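Local structure of EXOU (Pseudomonas aeruginosa, 4AKX) at residues K486-I498 and D511-L524. The protein is a type III secretion toxin with a patatin-like phospholipase domain that probably attacks host membrane lipids, and forms a complex with its chaperone SpcU. Numbering follows the deposited sequence.
Sequences KARDAFTELTVAI and DEAMRSALQRLDAL
Leu494 and Ala517 mark where segment 486-498 of helix 474-502 and helix 512-524 come together, antiparallel at 165° with their axes 8.5 Å apart and these two CA atoms separated by 5.2 Å. Alanines line the close approach: Ala490, Ala497 and Ala517 all point their CB atoms at the facing helix, and Ala517 CB lies 3.7 Å from Leu494 CA. With CG anti to its backbone N (chi1 178°), Leu494 enters as a knob the hole formed by Met514, Ala517, Leu518 and Leu521. Leu521 in turn splits its methyls, CD2 meeting Ala490 CB and also lying over one face of the Phe491 ring, toward its rim, while CD1 approaches Phe491 CE1 at 3.8 Å. Farther along, Ala497 CB packs on the CG of selenomethionine Met514, whose SE reaches Ile498 CG1 at 4.0 Å. Leu524 CD2 rests against Lys486 CB at the other end. Glu493 OE2 and Arg520 NE form a salt bridge at 3.4 Å with a weak, bent hydrogen bond; OE2 lies at the guanidinium edge, in its plane, although the carboxylate is turned 49° from it. Helix 528-537 packs on Ala487 and Phe491, and helix 544-552 on Leu494 and Ile498, around an antiparallel helical hairpin of ExoU's middle helical domain.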
loop_
_atom_site.group_PDB
_atom_site.type_symbol
_atom_site.label_atom_id
_atom_site.label_comp_id
_atom_site.label_asym_id
_atom_site.label_seq_id
_atom_site.Cartn_x
_atom_site.Cartn_y
_atom_site.Cartn_z
ATOM N N LYS B 486 -18.590 -52.325 8.645
ATOM C CA LYS B 486 -17.423 -52.921 7.976
ATOM C C LYS B 486 -16.072 -52.250 8.353
ATOM O O LYS B 486 -15.065 -52.938 8.549
ATOM C CB LYS B 486 -17.619 -52.958 6.457
ATOM C CG LYS B 486 -18.878 -53.688 6.025
ATOM C CD LYS B 486 -18.921 -53.915 4.520
ATOM C CE LYS B 486 -20.059 -54.867 4.135
ATOM N NZ LYS B 486 -20.499 -54.794 2.695
ATOM N N ALA B 487 -16.062 -50.925 8.458
ATOM C CA ALA B 487 -14.934 -50.236 8.991
ATOM C C ALA B 487 -14.613 -50.664 10.393
ATOM O O ALA B 487 -13.469 -50.937 10.694
ATOM C CB ALA B 487 -15.167 -48.757 8.981
ATOM N N ARG B 488 -15.580 -50.669 11.294
ATOM C CA ARG B 488 -15.220 -51.070 12.652
ATOM C C ARG B 488 -14.686 -52.507 12.714
ATOM O O ARG B 488 -13.821 -52.823 13.535
ATOM C CB ARG B 488 -16.347 -50.844 13.644
ATOM C CG ARG B 488 -16.730 -49.390 13.795
ATOM C CD ARG B 488 -15.661 -48.597 14.507
ATOM N NE ARG B 488 -16.011 -47.194 14.452
ATOM C CZ ARG B 488 -15.130 -46.211 14.369
ATOM N NH1 ARG B 488 -13.824 -46.493 14.389
ATOM N NH2 ARG B 488 -15.554 -44.951 14.281
ATOM N N ASP B 489 -15.142 -53.352 11.798
ATOM C CA ASP B 489 -14.657 -54.713 11.731
ATOM C C ASP B 489 -13.232 -54.769 11.240
ATOM O O ASP B 489 -12.387 -55.439 11.837
ATOM C CB ASP B 489 -15.538 -55.545 10.815
ATOM C CG ASP B 489 -16.779 -56.052 11.509
ATOM O OD1 ASP B 489 -16.869 -55.891 12.735
ATOM O OD2 ASP B 489 -17.678 -56.595 10.833
ATOM N N ALA B 490 -12.976 -54.068 10.132
ATOM C CA ALA B 490 -11.666 -54.051 9.479
ATOM C C ALA B 490 -10.599 -53.456 10.355
ATOM O O ALA B 490 -9.446 -53.840 10.256
ATOM C CB ALA B 490 -11.732 -53.280 8.202
ATOM N N PHE B 491 -10.993 -52.520 11.214
ATOM C CA PHE B 491 -10.082 -51.870 12.114
ATOM C C PHE B 491 -9.681 -52.766 13.263
ATOM O O PHE B 491 -8.548 -52.683 13.748
ATOM C CB PHE B 491 -10.732 -50.655 12.667
ATOM C CG PHE B 491 -10.652 -49.469 11.776
ATOM C CD1 PHE B 491 -9.466 -49.134 11.144
ATOM C CD2 PHE B 491 -11.726 -48.622 11.656
ATOM C CE1 PHE B 491 -9.373 -47.977 10.387
ATOM C CE2 PHE B 491 -11.636 -47.462 10.918
ATOM C CZ PHE B 491 -10.474 -47.149 10.264
ATOM N N THR B 492 -10.595 -53.610 13.724
ATOM C CA THR B 492 -10.201 -54.629 14.699
ATOM C C THR B 492 -9.292 -55.661 14.039
ATOM O O THR B 492 -8.291 -56.124 14.632
ATOM C CB THR B 492 -11.434 -55.346 15.268
ATOM O OG1 THR B 492 -12.226 -54.401 15.992
ATOM C CG2 THR B 492 -11.033 -56.502 16.177
ATOM N N GLU B 493 -9.672 -56.035 12.813
ATOM C CA GLU B 493 -9.020 -57.126 12.086
ATOM C C GLU B 493 -7.548 -56.731 11.867
ATOM O O GLU B 493 -6.624 -57.519 12.098
ATOM C CB GLU B 493 -9.772 -57.388 10.774
ATOM C CG GLU B 493 -9.141 -58.409 9.842
ATOM C CD GLU B 493 -9.869 -58.522 8.485
ATOM O OE1 GLU B 493 -11.021 -58.015 8.360
ATOM O OE2 GLU B 493 -9.287 -59.110 7.528
ATOM N N LEU B 494 -7.355 -55.451 11.544
ATOM C CA LEU B 494 -6.043 -54.864 11.401
ATOM C C LEU B 494 -5.274 -54.812 12.695
ATOM O O LEU B 494 -4.067 -54.835 12.677
ATOM C CB LEU B 494 -6.164 -53.458 10.845
ATOM C CG LEU B 494 -4.875 -52.665 10.667
ATOM C CD1 LEU B 494 -3.991 -53.322 9.629
ATOM C CD2 LEU B 494 -5.211 -51.230 10.251
ATOM N N THR B 495 -5.970 -54.668 13.813
ATOM C CA THR B 495 -5.304 -54.550 15.118
ATOM C C THR B 495 -4.799 -55.902 15.602
ATOM O O THR B 495 -3.704 -55.994 16.189
ATOM C CB THR B 495 -6.229 -53.917 16.159
ATOM O OG1 THR B 495 -6.679 -52.659 15.651
ATOM C CG2 THR B 495 -5.507 -53.687 17.435
ATOM N N VAL B 496 -5.582 -56.947 15.323
ATOM C CA VAL B 496 -5.163 -58.325 15.585
ATOM C C VAL B 496 -3.890 -58.643 14.843
ATOM O O VAL B 496 -3.061 -59.379 15.329
ATOM C CB VAL B 496 -6.221 -59.311 15.093
ATOM C CG1 VAL B 496 -5.735 -60.735 15.212
ATOM C CG2 VAL B 496 -7.505 -59.094 15.839
ATOM N N ALA B 497 -3.774 -58.123 13.630
ATOM C CA ALA B 497 -2.584 -58.299 12.825
ATOM C C ALA B 497 -1.346 -57.617 13.455
ATOM O O ALA B 497 -0.364 -58.301 13.846
ATOM C CB ALA B 497 -2.844 -57.783 11.428
ATOM N N ILE B 498 -1.414 -56.298 13.593
ATOM C CA ILE B 498 -0.374 -55.563 14.259
ATOM C C ILE B 498 0.091 -56.276 15.522
ATOM O O ILE B 498 1.287 -56.450 15.699
ATOM C CB ILE B 498 -0.764 -54.099 14.588
ATOM C CG1 ILE B 498 -0.900 -53.261 13.329
ATOM C CG2 ILE B 498 0.326 -53.425 15.413
ATOM C CD1 ILE B 498 -1.766 -52.069 13.555
ATOM N N ASP B 511 3.372 -58.149 7.143
ATOM C CA ASP B 511 2.799 -59.452 6.819
ATOM C C ASP B 511 1.506 -59.394 5.983
ATOM O O ASP B 511 0.843 -58.347 5.869
ATOM C CB ASP B 511 2.500 -60.209 8.139
ATOM C CG ASP B 511 1.570 -59.395 9.122
ATOM O OD1 ASP B 511 0.716 -58.582 8.657
ATOM O OD2 ASP B 511 1.686 -59.586 10.363
ATOM N N GLU B 512 1.095 -60.558 5.496
ATOM C CA GLU B 512 -0.120 -60.673 4.720
ATOM C C GLU B 512 -1.407 -60.221 5.453
ATOM O O GLU B 512 -2.270 -59.569 4.852
ATOM C CB GLU B 512 -0.273 -62.094 4.207
ATOM C CG GLU B 512 -1.314 -62.221 3.107
ATOM C CD GLU B 512 -2.185 -63.477 3.320
ATOM O OE1 GLU B 512 -1.671 -64.466 3.916
ATOM O OE2 GLU B 512 -3.381 -63.471 2.890
ATOM N N ALA B 513 -1.546 -60.599 6.723
ATOM C CA ALA B 513 -2.756 -60.300 7.499
ATOM C C ALA B 513 -3.048 -58.802 7.552
ATOM O O ALA B 513 -4.199 -58.390 7.394
ATOM C CB ALA B 513 -2.652 -60.869 8.902
HETATM N N MSE B 514 -2.019 -57.975 7.734
HETATM C CA MSE B 514 -2.230 -56.531 7.666
HETATM C C MSE B 514 -2.627 -56.139 6.255
HETATM O O MSE B 514 -3.557 -55.330 6.049
HETATM C CB MSE B 514 -1.001 -55.758 8.098
HETATM C CG MSE B 514 -0.533 -56.270 9.443
HETATM SE SE MSE B 514 0.865 -55.095 10.187
HETATM C CE MSE B 514 2.410 -56.296 9.976
ATOM N N ARG B 515 -1.948 -56.711 5.265
ATOM C CA ARG B 515 -2.273 -56.388 3.904
ATOM C C ARG B 515 -3.746 -56.638 3.637
ATOM O O ARG B 515 -4.416 -55.823 2.994
ATOM C CB ARG B 515 -1.395 -57.152 2.931
ATOM C CG ARG B 515 -0.160 -56.364 2.528
ATOM C CD ARG B 515 0.831 -57.258 1.815
ATOM N NE ARG B 515 2.213 -56.988 2.195
ATOM C CZ ARG B 515 3.189 -57.894 2.126
ATOM N NH1 ARG B 515 2.920 -59.133 1.710
ATOM N NH2 ARG B 515 4.433 -57.568 2.491
ATOM N N SER B 516 -4.259 -57.734 4.186
ATOM C CA SER B 516 -5.611 -58.162 3.924
ATOM C C SER B 516 -6.591 -57.192 4.508
ATOM O O SER B 516 -7.638 -56.900 3.902
ATOM C CB SER B 516 -5.832 -59.502 4.535
ATOM O OG SER B 516 -4.862 -60.379 4.028
ATOM N N ALA B 517 -6.272 -56.692 5.696
ATOM C CA ALA B 517 -7.161 -55.758 6.360
ATOM C C ALA B 517 -7.034 -54.419 5.694
ATOM O O ALA B 517 -8.016 -53.726 5.539
ATOM C CB ALA B 517 -6.835 -55.650 7.838
ATOM N N LEU B 518 -5.816 -54.030 5.314
ATOM C CA LEU B 518 -5.665 -52.788 4.572
ATOM C C LEU B 518 -6.404 -52.864 3.235
ATOM O O LEU B 518 -6.982 -51.865 2.771
ATOM C CB LEU B 518 -4.203 -52.424 4.394
ATOM C CG LEU B 518 -3.549 -51.944 5.666
ATOM C CD1 LEU B 518 -2.048 -52.049 5.624
ATOM C CD2 LEU B 518 -3.990 -50.509 5.910
ATOM N N GLN B 519 -6.475 -54.071 2.673
ATOM C CA GLN B 519 -7.311 -54.309 1.490
ATOM C C GLN B 519 -8.796 -54.136 1.747
ATOM O O GLN B 519 -9.543 -53.752 0.860
ATOM C CB GLN B 519 -7.029 -55.671 0.896
ATOM C CG GLN B 519 -5.655 -55.675 0.281
ATOM C CD GLN B 519 -5.236 -57.006 -0.254
ATOM O OE1 GLN B 519 -5.919 -57.999 -0.079
ATOM N NE2 GLN B 519 -4.106 -57.028 -0.933
ATOM N N ARG B 520 -9.222 -54.436 2.965
ATOM C CA ARG B 520 -10.624 -54.402 3.261
ATOM C C ARG B 520 -11.035 -52.980 3.475
ATOM O O ARG B 520 -12.148 -52.577 3.117
ATOM C CB ARG B 520 -10.942 -55.252 4.481
ATOM C CG ARG B 520 -11.302 -56.667 4.119
ATOM C CD ARG B 520 -11.765 -57.457 5.325
ATOM N NE ARG B 520 -11.606 -58.887 5.079
ATOM C CZ ARG B 520 -12.357 -59.581 4.234
ATOM N NH1 ARG B 520 -13.325 -58.983 3.551
ATOM N NH2 ARG B 520 -12.133 -60.876 4.066
ATOM N N LEU B 521 -10.115 -52.212 4.047
ATOM C CA LEU B 521 -10.314 -50.791 4.260
ATOM C C LEU B 521 -10.257 -50.079 2.935
ATOM O O LEU B 521 -11.119 -49.244 2.664
ATOM C CB LEU B 521 -9.242 -50.220 5.167
ATOM C CG LEU B 521 -9.297 -50.647 6.618
ATOM C CD1 LEU B 521 -8.152 -49.983 7.373
ATOM C CD2 LEU B 521 -10.642 -50.217 7.160
ATOM N N ASP B 522 -9.263 -50.404 2.100
ATOM C CA ASP B 522 -9.175 -49.762 0.798
ATOM C C ASP B 522 -10.470 -49.922 0.028
ATOM O O ASP B 522 -10.864 -49.042 -0.694
ATOM C CB ASP B 522 -8.020 -50.302 -0.019
ATOM C CG ASP B 522 -6.640 -49.993 0.611
ATOM O OD1 ASP B 522 -6.403 -48.842 1.065
ATOM O OD2 ASP B 522 -5.773 -50.906 0.634
ATOM N N ALA B 523 -11.178 -51.019 0.234
ATOM C CA ALA B 523 -12.392 -51.264 -0.532
ATOM C C ALA B 523 -13.524 -50.359 -0.091
ATOM O O ALA B 523 -14.353 -49.976 -0.885
ATOM C CB ALA B 523 -12.806 -52.727 -0.455
ATOM N N LEU B 524 -13.555 -50.023 1.184
ATOM C CA LEU B 524 -14.576 -49.116 1.702
ATOM C C LEU B 524 -14.406 -47.638 1.243
ATOM O O LEU B 524 -15.349 -46.861 1.287
ATOM C CB LEU B 524 -14.653 -49.220 3.235
ATOM C CG LEU B 524 -15.092 -50.617 3.658
ATOM C CD1 LEU B 524 -14.426 -51.170 4.897
ATOM C CD2 LEU B 524 -16.592 -50.702 3.811
#